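Local coordinates for protein M157 (Murid herpesvirus 1, PDB 2NYK) that serves as a viral ligand for Ly49 receptors of mouse natural killer cells and has an MHC class I-like fold, at residues 60-66 / 163-167; 69-73 / 160-164; 105-110 / 153-158; 127-131 / 147-151. The protein carries 1 engineered substitution. All blocks are in the same frame, centred on the assembly; numbering follows the deposited sequence.

Interaction 1: 60-66 / 163-167; sequences CKICPDV and RWRST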
loop_
_atom_site.group_PDB
_atom_site.type_symbol
_atom_site.label_atom_id
_atom_site.label_comp_id
_atom_site.label_asym_id
_atom_site.label_seq_id
_atom_site.Cartn_x
_atom_site.Cartn_y
_atom_site.Cartn_z
ATOM N N CYS A 60 -2.135 10.484 1.284
ATOM C CA CYS A 60 -2.152 10.244 2.731
ATOM C C CYS A 60 -1.656 11.479 3.500
ATOM O O CYS A 60 -0.736 12.160 3.061
ATOM C CB CYS A 60 -1.365 8.975 3.100
ATOM S SG CYS A 60 0.359 9.153 3.597
ATOM N N LYS A 61 -2.283 11.756 4.637
ATOM C CA LYS A 61 -1.992 12.963 5.421
ATOM C C LYS A 61 -0.534 13.103 5.818
ATOM O O LYS A 61 -0.074 14.212 6.014
ATOM C CB LYS A 61 -2.877 13.032 6.687
ATOM C CG LYS A 61 -4.379 13.061 6.408
ATOM C CD LYS A 61 -4.806 14.280 5.595
ATOM C CE LYS A 61 -6.306 14.273 5.286
ATOM N NZ LYS A 61 -7.153 13.978 6.501
ATOM N N ILE A 62 0.176 11.985 5.996
ATOM C CA ILE A 62 1.587 12.066 6.384
ATOM C C ILE A 62 2.505 11.862 5.180
ATOM O O ILE A 62 3.716 11.664 5.335
ATOM C CB ILE A 62 1.953 11.056 7.517
ATOM C CG1 ILE A 62 1.689 9.609 7.066
ATOM C CG2 ILE A 62 1.196 11.399 8.816
ATOM C CD1 ILE A 62 2.094 8.564 8.093
ATOM N N CYS A 63 1.908 11.872 3.988
ATOM C CA CYS A 63 2.648 11.732 2.731
ATOM C C CYS A 63 3.183 13.096 2.265
ATOM O O CYS A 63 2.599 14.130 2.583
ATOM C CB CYS A 63 1.755 11.124 1.633
ATOM S SG CYS A 63 1.448 9.351 1.840
ATOM N N PRO A 64 4.310 13.098 1.518
ATOM C CA PRO A 64 4.763 14.358 0.951
ATOM C C PRO A 64 3.780 14.818 -0.125
ATOM O O PRO A 64 3.029 14.003 -0.673
ATOM C CB PRO A 64 6.119 13.994 0.330
ATOM C CG PRO A 64 6.003 12.545 0.003
ATOM C CD PRO A 64 5.216 11.979 1.163
ATOM N N ASP A 65 3.754 16.107 -0.423
ATOM C CA ASP A 65 2.872 16.543 -1.504
ATOM C C ASP A 65 3.433 16.027 -2.821
ATOM O O ASP A 65 4.640 16.025 -3.024
ATOM C CB ASP A 65 2.725 18.062 -1.545
ATOM C CG ASP A 65 1.769 18.516 -2.642
ATOM O OD1 ASP A 65 0.595 18.067 -2.625
ATOM O OD2 ASP A 65 2.200 19.289 -3.531
ATOM N N VAL A 66 2.557 15.553 -3.698
ATOM C CA VAL A 66 2.973 15.112 -5.029
ATOM C C VAL A 66 2.292 16.004 -6.063
ATOM O O VAL A 66 1.095 15.837 -6.368
ATOM C CB VAL A 66 2.685 13.590 -5.270
ATOM C CG1 VAL A 66 3.197 13.148 -6.650
ATOM C CG2 VAL A 66 3.317 12.729 -4.154
ATOM N N ARG A 163 12.350 12.501 -0.028
ATOM C CA ARG A 163 10.929 12.872 0.030
ATOM C C ARG A 163 10.077 11.925 0.877
ATOM O O ARG A 163 9.151 12.375 1.571
ATOM C CB ARG A 163 10.345 12.933 -1.387
ATOM C CG ARG A 163 10.684 14.172 -2.126
ATOM C CD ARG A 163 10.465 14.039 -3.658
ATOM N NE ARG A 163 9.089 13.711 -4.022
ATOM C CZ ARG A 163 8.024 14.410 -3.644
ATOM N NH1 ARG A 163 8.159 15.486 -2.873
ATOM N NH2 ARG A 163 6.812 14.035 -4.033
ATOM N N TRP A 164 10.390 10.629 0.834
ATOM C CA TRP A 164 9.528 9.601 1.440
ATOM C C TRP A 164 9.994 8.959 2.735
ATOM O O TRP A 164 9.182 8.368 3.446
ATOM C CB TRP A 164 9.233 8.496 0.417
ATOM C CG TRP A 164 8.297 9.008 -0.657
ATOM C CD1 TRP A 164 8.633 9.665 -1.816
ATOM C CD2 TRP A 164 6.880 8.894 -0.650
ATOM N NE1 TRP A 164 7.496 9.970 -2.526
ATOM C CE2 TRP A 164 6.406 9.512 -1.820
ATOM C CE3 TRP A 164 5.959 8.322 0.241
ATOM C CZ2 TRP A 164 5.038 9.568 -2.131
ATOM C CZ3 TRP A 164 4.614 8.403 -0.054
ATOM C CH2 TRP A 164 4.167 9.017 -1.227
ATOM N N ARG A 165 11.285 9.042 3.043
ATOM C CA ARG A 165 11.815 8.354 4.212
ATOM C C ARG A 165 10.983 8.564 5.485
ATOM O O ARG A 165 10.582 7.610 6.112
ATOM C CB ARG A 165 13.269 8.744 4.483
ATOM C CG ARG A 165 13.748 8.202 5.801
ATOM C CD ARG A 165 15.261 8.288 5.948
ATOM N NE ARG A 165 15.766 9.658 5.985
ATOM C CZ ARG A 165 15.711 10.468 7.047
ATOM N NH1 ARG A 165 15.149 10.063 8.175
ATOM N NH2 ARG A 165 16.246 11.688 6.979
ATOM N N SER A 166 10.759 9.817 5.863
ATOM C CA SER A 166 10.007 10.130 7.072
ATOM C C SER A 166 8.600 9.507 7.044
ATOM O O SER A 166 8.146 8.963 8.033
ATOM C CB SER A 166 9.916 11.649 7.239
ATOM O OG SER A 166 9.066 11.983 8.324
ATOM N N THR A 167 7.925 9.595 5.901
ATOM C CA THR A 167 6.591 9.000 5.726
ATOM C C THR A 167 6.628 7.499 5.968
ATOM O O THR A 167 5.820 6.971 6.707
ATOM C CB THR A 167 6.032 9.305 4.314
ATOM O OG1 THR A 167 5.908 10.720 4.179
ATOM C CG2 THR A 167 4.649 8.645 4.108
#
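A four-residue disulfide loop docks against the helix here: Cys-60 and Cys-63 are joined (SG to SG 2.1 Å) across a type I turn that is also closed by the bond from Cys-63 N to Cys-60 O at 2.8 Å. The turn presents the carbonyl of Ile-62 to Thr-167, whose OG1 donates to Ile-62 O at 2.7 Å; Pro-64 CD lies 3.3 Å from the same OG1. Pro-64 points its CD-CG edge at one face of the Trp-164 indole, with CD 3.7 Å from the centroid of the six-membered ring and 6° off the normal, a CH-pi contact. Around this ring Cys-63 SG approaches obliquely, 3.8 Å from Trp-164 CZ3, and Val-66 CG2 comes within 4.1 Å of Trp-164 CZ2. Further along, Arg-163 NH2 donates to Asp-65 O (3.1 Å, 167°), so the loop is held by its backbone carbonyls at two points, with the CH-pi contact of Pro-64 on Trp-164 between them. The stronger partner of both Arg-163 and Trp-164 is Glu-72 of helix 71-90. The loop thus joins the outermost strand 58-59 to helix 71-90 of the MHC class I-like platform and packs under its other helix, 157-173; Trp-164 and Cys-63 also rest on Val-47 of strand 46-51, and the backbone of Cys-60 is hydrogen-bonded to Val-47.

Interaction 2: 69-73 / 160-164; sequences TDIEY and IKNRW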
loop_
_atom_site.group_PDB
_atom_site.type_symbol
_atom_site.label_atom_id
_atom_site.label_comp_id
_atom_site.label_asym_id
_atom_site.label_seq_id
_atom_site.Cartn_x
_atom_site.Cartn_y
_atom_site.Cartn_z
ATOM N N THR A 69 4.624 18.025 -11.221
ATOM C CA THR A 69 6.001 18.020 -11.719
ATOM C C THR A 69 6.969 17.157 -10.909
ATOM O O THR A 69 8.147 17.019 -11.282
ATOM C CB THR A 69 6.569 19.445 -11.829
ATOM O OG1 THR A 69 6.654 20.011 -10.520
ATOM C CG2 THR A 69 5.699 20.327 -12.741
ATOM N N ASP A 70 6.486 16.573 -9.816
ATOM C CA ASP A 70 7.310 15.681 -8.990
ATOM C C ASP A 70 7.607 14.377 -9.758
ATOM O O ASP A 70 6.791 13.948 -10.583
ATOM C CB ASP A 70 6.612 15.380 -7.646
ATOM C CG ASP A 70 6.794 16.495 -6.619
ATOM O OD1 ASP A 70 7.939 16.989 -6.431
ATOM O OD2 ASP A 70 5.790 16.865 -5.975
ATOM N N ILE A 71 8.766 13.768 -9.486
ATOM C CA ILE A 71 9.192 12.551 -10.201
ATOM C C ILE A 71 8.148 11.431 -10.153
ATOM O O ILE A 71 7.857 10.820 -11.174
ATOM C CB ILE A 71 10.609 12.016 -9.707
ATOM C CG1 ILE A 71 10.950 10.681 -10.367
ATOM C CG2 ILE A 71 10.655 11.823 -8.213
ATOM C CD1 ILE A 71 11.251 10.823 -11.842
ATOM N N GLU A 72 7.555 11.189 -8.985
ATOM C CA GLU A 72 6.549 10.119 -8.846
ATOM C C GLU A 72 5.373 10.330 -9.772
ATOM O O GLU A 72 4.953 9.399 -10.455
ATOM C CB GLU A 72 6.047 9.984 -7.402
ATOM C CG GLU A 72 7.135 9.855 -6.332
ATOM C CD GLU A 72 7.666 11.203 -5.848
ATOM O OE1 GLU A 72 7.893 12.107 -6.675
ATOM O OE2 GLU A 72 7.903 11.351 -4.639
ATOM N N TYR A 73 4.854 11.562 -9.792
ATOM C CA TYR A 73 3.711 11.919 -10.628
ATOM C C TYR A 73 4.045 11.753 -12.099
ATOM O O TYR A 73 3.284 11.158 -12.863
ATOM C CB TYR A 73 3.248 13.369 -10.381
ATOM C CG TYR A 73 2.166 13.767 -11.378
ATOM C CD1 TYR A 73 0.822 13.646 -11.052
ATOM C CD2 TYR A 73 2.490 14.195 -12.673
ATOM C CE1 TYR A 73 -0.180 13.965 -11.975
ATOM C CE2 TYR A 73 1.494 14.515 -13.600
ATOM C CZ TYR A 73 0.162 14.396 -13.237
ATOM O OH TYR A 73 -0.848 14.694 -14.136
ATOM N N ILE A 160 13.724 10.757 -4.233
ATOM C CA ILE A 160 12.588 9.933 -3.767
ATOM C C ILE A 160 12.739 9.527 -2.304
ATOM O O ILE A 160 11.824 9.719 -1.503
ATOM C CB ILE A 160 12.371 8.697 -4.675
ATOM C CG1 ILE A 160 12.066 9.137 -6.134
ATOM C CG2 ILE A 160 11.208 7.871 -4.161
ATOM C CD1 ILE A 160 12.191 7.990 -7.191
ATOM N N LYS A 161 13.895 8.968 -1.955
ATOM C CA LYS A 161 14.194 8.584 -0.574
ATOM C C LYS A 161 14.110 9.773 0.371
ATOM O O LYS A 161 13.501 9.682 1.434
ATOM C CB LYS A 161 15.576 7.925 -0.492
ATOM C CG LYS A 161 15.683 6.591 -1.248
ATOM C CD LYS A 161 16.926 5.790 -0.840
ATOM C CE LYS A 161 16.678 4.956 0.429
ATOM N NZ LYS A 161 17.970 4.345 0.890
ATOM N N ASN A 162 14.663 10.906 -0.046
ATOM C CA ASN A 162 14.602 12.130 0.768
ATOM C C ASN A 162 13.159 12.571 1.022
ATOM O O ASN A 162 12.788 12.928 2.135
ATOM C CB ASN A 162 15.423 13.259 0.131
ATOM C CG ASN A 162 15.285 14.584 0.881
ATOM O OD1 ASN A 162 14.502 15.448 0.486
ATOM N ND2 ASN A 162 16.045 14.741 1.964
ATOM N N ARG A 163 12.350 12.501 -0.028
ATOM C CA ARG A 163 10.929 12.872 0.030
ATOM C C ARG A 163 10.077 11.925 0.877
ATOM O O ARG A 163 9.151 12.375 1.571
ATOM C CB ARG A 163 10.345 12.933 -1.387
ATOM C CG ARG A 163 10.684 14.172 -2.126
ATOM C CD ARG A 163 10.465 14.039 -3.658
ATOM N NE ARG A 163 9.089 13.711 -4.022
ATOM C CZ ARG A 163 8.024 14.410 -3.644
ATOM N NH1 ARG A 163 8.159 15.486 -2.873
ATOM N NH2 ARG A 163 6.812 14.035 -4.033
ATOM N N TRP A 164 10.390 10.629 0.834
ATOM C CA TRP A 164 9.528 9.601 1.440
ATOM C C TRP A 164 9.994 8.959 2.735
ATOM O O TRP A 164 9.182 8.368 3.446
ATOM C CB TRP A 164 9.233 8.496 0.417
ATOM C CG TRP A 164 8.297 9.008 -0.657
ATOM C CD1 TRP A 164 8.633 9.665 -1.816
ATOM C CD2 TRP A 164 6.880 8.894 -0.650
ATOM N NE1 TRP A 164 7.496 9.970 -2.526
ATOM C CE2 TRP A 164 6.406 9.512 -1.820
ATOM C CE3 TRP A 164 5.959 8.322 0.241
ATOM C CZ2 TRP A 164 5.038 9.568 -2.131
ATOM C CZ3 TRP A 164 4.614 8.403 -0.054
ATOM C CH2 TRP A 164 4.167 9.017 -1.227
#
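Glu-72, in the first turn of helix 71-90, gathers donors from two successive residues of helix 157-173. Its OE2 accepts from Trp-164 NE1 at 2.6 Å and 161°, nearly in the plane of the indole, and from Arg-163 NE at 2.7 Å and 140°, the shorter arm of a salt bridge. Two weak bonds complete the pairing, Arg-163 NH2 to Glu-72 OE2 at 3.0 Å and Arg-163 NE to Glu-72 OE1 at 3.3 Å. The buried carboxylate is therefore balanced by a guanidinium, and the indole N-H is satisfied as well. Arg-163 NH2 also donates to Asp-65 O. Asp-70 adds charge without a directed bond: its CG sits over a face of the guanidinium, and its OD2 is 3.6 Å from Arg-163 NH2, well out of the plane. Although Asp-70 occupies the N-cap position, its side chain makes no capping bond, and OD2 accepts instead from Ser-67 N. Beside this network the contact turns apolar, with Ile-71 CG2 3.7 Å from Ile-160 CG1. Trp-164 reaches down to the sheet, touching Phe-21, Met-23, Val-41 and Val-47. Two helices lying over an antiparallel sheet are the plan of the MHC class I-like platform, and this salt-bridge network joins the start of one helix to the flank of the other.

Interaction 3: 105-110 / 153-158; sequences FLGFDV and IKSNVR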
loop_
_atom_site.group_PDB
_atom_site.type_symbol
_atom_site.label_atom_id
_atom_site.label_comp_id
_atom_site.label_asym_id
_atom_site.label_seq_id
_atom_site.Cartn_x
_atom_site.Cartn_y
_atom_site.Cartn_z
ATOM N N PHE A 105 14.598 0.272 -2.711
ATOM C CA PHE A 105 15.575 1.348 -2.603
ATOM C C PHE A 105 16.615 0.963 -1.572
ATOM O O PHE A 105 16.369 1.063 -0.376
ATOM C CB PHE A 105 14.901 2.671 -2.232
ATOM C CG PHE A 105 13.953 3.177 -3.277
ATOM C CD1 PHE A 105 14.423 3.650 -4.481
ATOM C CD2 PHE A 105 12.591 3.159 -3.068
ATOM C CE1 PHE A 105 13.555 4.104 -5.468
ATOM C CE2 PHE A 105 11.707 3.615 -4.057
ATOM C CZ PHE A 105 12.190 4.093 -5.256
ATOM N N LEU A 106 17.766 0.499 -2.053
ATOM C CA LEU A 106 18.852 0.033 -1.205
ATOM C C LEU A 106 20.062 0.975 -1.356
ATOM O O LEU A 106 20.661 1.052 -2.432
ATOM C CB LEU A 106 19.233 -1.404 -1.587
ATOM C CG LEU A 106 20.236 -2.141 -0.689
ATOM C CD1 LEU A 106 19.771 -2.169 0.766
ATOM C CD2 LEU A 106 20.486 -3.563 -1.201
ATOM N N GLY A 107 20.401 1.698 -0.285
ATOM C CA GLY A 107 21.376 2.783 -0.400
ATOM C C GLY A 107 20.814 3.756 -1.405
ATOM O O GLY A 107 19.669 4.214 -1.271
ATOM N N PHE A 108 21.596 4.056 -2.434
ATOM C CA PHE A 108 21.075 4.854 -3.545
ATOM C C PHE A 108 20.933 4.031 -4.822
ATOM O O PHE A 108 20.931 4.575 -5.924
ATOM C CB PHE A 108 21.927 6.113 -3.776
ATOM C CG PHE A 108 21.782 7.170 -2.687
ATOM C CD1 PHE A 108 20.611 7.279 -1.934
ATOM C CD2 PHE A 108 22.809 8.082 -2.458
ATOM C CE1 PHE A 108 20.477 8.278 -0.958
ATOM C CE2 PHE A 108 22.689 9.066 -1.489
ATOM C CZ PHE A 108 21.523 9.159 -0.735
ATOM N N ASP A 109 20.839 2.717 -4.653
ATOM C CA ASP A 109 20.595 1.782 -5.741
ATOM C C ASP A 109 19.132 1.395 -5.720
ATOM O O ASP A 109 18.439 1.601 -4.719
ATOM C CB ASP A 109 21.426 0.517 -5.586
ATOM C CG ASP A 109 22.880 0.729 -5.961
ATOM O OD1 ASP A 109 23.138 1.279 -7.058
ATOM O OD2 ASP A 109 23.760 0.350 -5.155
ATOM N N VAL A 110 18.676 0.847 -6.841
ATOM C CA VAL A 110 17.303 0.426 -6.988
ATOM C C VAL A 110 17.269 -0.848 -7.792
ATOM O O VAL A 110 17.988 -0.981 -8.782
ATOM C CB VAL A 110 16.441 1.493 -7.697
ATOM C CG1 VAL A 110 15.002 1.042 -7.785
ATOM C CG2 VAL A 110 16.492 2.782 -6.922
ATOM N N ILE A 153 13.608 5.913 -12.397
ATOM C CA ILE A 153 13.566 5.751 -10.951
ATOM C C ILE A 153 14.992 5.778 -10.360
ATOM O O ILE A 153 15.271 6.522 -9.414
ATOM C CB ILE A 153 12.812 4.444 -10.585
ATOM C CG1 ILE A 153 11.334 4.559 -11.016
ATOM C CG2 ILE A 153 12.938 4.166 -9.072
ATOM C CD1 ILE A 153 10.673 3.234 -11.123
ATOM N N LYS A 154 15.882 4.963 -10.929
ATOM C CA LYS A 154 17.276 4.893 -10.514
ATOM C C LYS A 154 17.922 6.281 -10.491
ATOM O O LYS A 154 18.572 6.660 -9.512
ATOM C CB LYS A 154 18.059 3.958 -11.450
ATOM C CG LYS A 154 19.576 3.929 -11.191
ATOM C CD LYS A 154 19.885 3.464 -9.762
ATOM C CE LYS A 154 21.364 3.694 -9.406
ATOM N NZ LYS A 154 22.241 2.697 -10.101
ATOM N N SER A 155 17.712 7.047 -11.558
ATOM C CA SER A 155 18.302 8.375 -11.689
ATOM C C SER A 155 17.820 9.384 -10.653
ATOM O O SER A 155 18.413 10.445 -10.512
ATOM C CB SER A 155 18.036 8.918 -13.083
ATOM O OG SER A 155 18.457 7.980 -14.049
ATOM N N ASN A 156 16.745 9.054 -9.940
ATOM C CA ASN A 156 16.137 9.988 -9.004
ATOM C C ASN A 156 16.005 9.404 -7.604
ATOM O O ASN A 156 15.223 9.888 -6.802
ATOM C CB ASN A 156 14.775 10.443 -9.544
ATOM C CG ASN A 156 14.904 11.205 -10.851
ATOM O OD1 ASN A 156 15.339 12.352 -10.857
ATOM N ND2 ASN A 156 14.576 10.551 -11.967
ATOM N N VAL A 157 16.773 8.360 -7.321
ATOM C CA VAL A 157 16.678 7.651 -6.041
ATOM C C VAL A 157 16.835 8.603 -4.845
ATOM O O VAL A 157 15.987 8.613 -3.937
ATOM C CB VAL A 157 17.716 6.500 -5.957
ATOM C CG1 VAL A 157 17.661 5.793 -4.594
ATOM C CG2 VAL A 157 17.433 5.504 -7.039
ATOM N N ARG A 158 17.905 9.400 -4.846
ATOM C CA ARG A 158 18.157 10.332 -3.725
ATOM C C ARG A 158 16.958 11.227 -3.406
ATOM O O ARG A 158 16.591 11.386 -2.246
ATOM C CB ARG A 158 19.365 11.235 -3.997
ATOM C CG ARG A 158 20.713 10.534 -3.997
ATOM C CD ARG A 158 21.823 11.534 -4.420
ATOM N NE ARG A 158 23.179 10.980 -4.327
ATOM C CZ ARG A 158 23.715 10.135 -5.211
ATOM N NH1 ARG A 158 22.999 9.727 -6.259
ATOM N NH2 ARG A 158 24.972 9.699 -5.046
#
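The polar part is a single loose ion pair: Lys-154 NZ stands 3.5 Å from Asp-109 OD1, a salt bridge whose hydrogen bond is weak. Lys-154 CE also lies 3.6 Å from Phe-108 O, so the lysine chain runs along the hairpin backbone. Next comes Arg-158, whose CG sits 3.4 Å from the centroid of the Phe-108 ring and 8° off its normal, a CH-pi contact; the guanidinium turns one face to Phe-108 CD2. Beneath these side chains, Val-157 is set against the type II' turn from Leu-106 to Asp-109, with CG1 3.7 Å from Phe-108 CA and 3.9 Å from Phe-105 CD1. Deeper still, Ile-153 CG2 meets the edge of the Phe-105 ring (CE1 at 3.7 Å) and Val-110 CG1 at 4.0 Å. The break between helices 148-154 and 157-173 thus settles on the hairpin joining strands 96-106 and 109-118. With one weak ion pair across it, cohesion probably comes mainly from the aliphatic and aromatic side chains.

Interaction 4: 127-131 / 147-151; sequences GQTGK and EIGTY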
loop_
_atom_site.group_PDB
_atom_site.type_symbol
_atom_site.label_atom_id
_atom_site.label_comp_id
_atom_site.label_asym_id
_atom_site.label_seq_id
_atom_site.Cartn_x
_atom_site.Cartn_y
_atom_site.Cartn_z
ATOM N N GLY A 127 14.460 -8.081 -11.416
ATOM C CA GLY A 127 15.857 -7.714 -11.167
ATOM C C GLY A 127 16.404 -6.591 -12.040
ATOM O O GLY A 127 17.602 -6.531 -12.262
ATOM N N GLN A 128 15.527 -5.714 -12.551
ATOM C CA GLN A 128 15.945 -4.528 -13.325
ATOM C C GLN A 128 16.686 -3.554 -12.411
ATOM O O GLN A 128 16.256 -3.298 -11.282
ATOM C CB GLN A 128 14.754 -3.788 -13.942
ATOM C CG GLN A 128 13.800 -4.619 -14.779
ATOM C CD GLN A 128 14.441 -5.157 -16.017
ATOM O OE1 GLN A 128 15.212 -6.124 -15.969
ATOM N NE2 GLN A 128 14.136 -4.532 -17.154
ATOM N N THR A 129 17.794 -3.013 -12.900
ATOM C CA THR A 129 18.618 -2.106 -12.096
ATOM C C THR A 129 18.677 -0.725 -12.753
ATOM O O THR A 129 19.173 0.240 -12.163
ATOM C CB THR A 129 20.031 -2.674 -11.894
ATOM O OG1 THR A 129 20.582 -3.014 -13.170
ATOM C CG2 THR A 129 19.997 -3.930 -11.024
ATOM N N GLY A 130 18.146 -0.637 -13.973
ATOM C CA GLY A 130 18.197 0.591 -14.771
ATOM C C GLY A 130 19.602 1.088 -15.106
ATOM O O GLY A 130 19.826 2.303 -15.222
ATOM N N LYS A 131 20.546 0.158 -15.259
ATOM C CA LYS A 131 21.942 0.507 -15.570
ATOM C C LYS A 131 22.410 -0.121 -16.880
ATOM O O LYS A 131 22.401 0.541 -17.923
ATOM C CB LYS A 131 22.890 0.123 -14.424
ATOM C CG LYS A 131 22.881 -1.371 -14.063
ATOM C CD LYS A 131 23.901 -1.738 -12.978
ATOM C CE LYS A 131 23.488 -1.245 -11.587
ATOM N NZ LYS A 131 23.594 0.245 -11.452
ATOM N N GLU A 147 13.440 -1.525 -19.811
ATOM C CA GLU A 147 14.608 -1.197 -18.965
ATOM C C GLU A 147 14.737 0.312 -18.681
ATOM O O GLU A 147 15.350 0.732 -17.686
ATOM C CB GLU A 147 15.906 -1.749 -19.582
ATOM C CG GLU A 147 17.173 -1.677 -18.689
ATOM C CD GLU A 147 17.001 -2.325 -17.313
ATOM O OE1 GLU A 147 16.407 -1.672 -16.429
ATOM O OE2 GLU A 147 17.476 -3.474 -17.105
ATOM N N ILE A 148 14.142 1.116 -19.555
ATOM C CA ILE A 148 14.212 2.570 -19.434
ATOM C C ILE A 148 13.460 3.032 -18.189
ATOM O O ILE A 148 13.940 3.924 -17.472
ATOM C CB ILE A 148 13.638 3.279 -20.690
ATOM C CG1 ILE A 148 14.217 2.666 -21.975
ATOM C CG2 ILE A 148 13.936 4.786 -20.645
ATOM C CD1 ILE A 148 13.466 1.410 -22.465
ATOM N N GLY A 149 12.290 2.416 -17.945
ATOM C CA GLY A 149 11.434 2.761 -16.810
ATOM C C GLY A 149 12.218 2.803 -15.525
ATOM O O GLY A 149 12.242 3.824 -14.844
ATOM N N THR A 150 12.890 1.697 -15.202
ATOM C CA THR A 150 13.701 1.626 -13.985
ATOM C C THR A 150 14.820 2.684 -13.976
ATOM O O THR A 150 15.191 3.207 -12.905
ATOM C CB THR A 150 14.276 0.204 -13.798
ATOM O OG1 THR A 150 13.189 -0.739 -13.699
ATOM C CG2 THR A 150 15.147 0.117 -12.536
ATOM N N TYR A 151 15.355 2.999 -15.162
ATOM C CA TYR A 151 16.398 4.023 -15.302
ATOM C C TYR A 151 15.964 5.361 -14.671
ATOM O O TYR A 151 16.701 5.934 -13.887
ATOM C CB TYR A 151 16.801 4.202 -16.783
ATOM C CG TYR A 151 17.534 5.505 -17.044
ATOM C CD1 TYR A 151 18.896 5.645 -16.731
ATOM C CD2 TYR A 151 16.857 6.607 -17.566
ATOM C CE1 TYR A 151 19.572 6.856 -16.959
ATOM C CE2 TYR A 151 17.519 7.822 -17.786
ATOM C CZ TYR A 151 18.870 7.938 -17.484
ATOM O OH TYR A 151 19.503 9.147 -17.715
#
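Polar contacts are few and loose. Glu-147 folds its carboxylate back over the loop, where OE1 accepts a weak hydrogen bond from Gly-130 N (3.2 Å, 130°), while OE2 lies 3.5 Å from Gln-128 NE2. Van der Waals contacts supply most of the rest and centre on Thr-150. Its OG1 is 3.4 Å from Gln-128 CB, and its CG2 touches both Thr-129 C at 3.6 Å and Gly-130 N at 3.4 Å. Backbone meets backbone at Gly-130, where Gly-130 CA lies 3.9 Å from Tyr-151 CA and 3.7 Å from Tyr-151 N. An ideal CB at Gly-130 would be 2.7 Å from Tyr-151 N, a clash with the helix; separately, its phi of 61° is one that glycine adopts easily. Gly-130 O lies at the edge of the Tyr-151 ring. The contact lays the first turn of helix 148-154 against the end of strand 122-128 and the loop after it, at the margin of the sheet, and Thr-150 also touches Cys-112 and Val-114 of the adjoining strand. With just one weak hydrogen bond across it, the contact depends on close fit, and the missing side chain of Gly-130 permits so near an approach.

How the interactions relate
Interaction 1 sets helix 157-173 on a loop, interaction 2 joins it to helix 71-90, and interactions 3 and 4 seat helix 148-154 and the break after it on strand ends. The first two share Arg-163 and Trp-164 and lie nearer the chain centre (about 13 and 16 Å, centre to centre); directed hydrogen bonds and a salt bridge to the buried Glu-72 prevail. Interactions 3 and 4 lie farther out (about 20 and 22 Å) and include exposed Arg-158, Asp-109, Glu-147 and Tyr-151. Interaction 3, linked to interaction 2 by Lys-161 NZ, probably hydrogen-bonded to Gly-107 O, is mostly apolar; interaction 4 relies on close fit around Gly-130 and Thr-150, with one weak hydrogen bond.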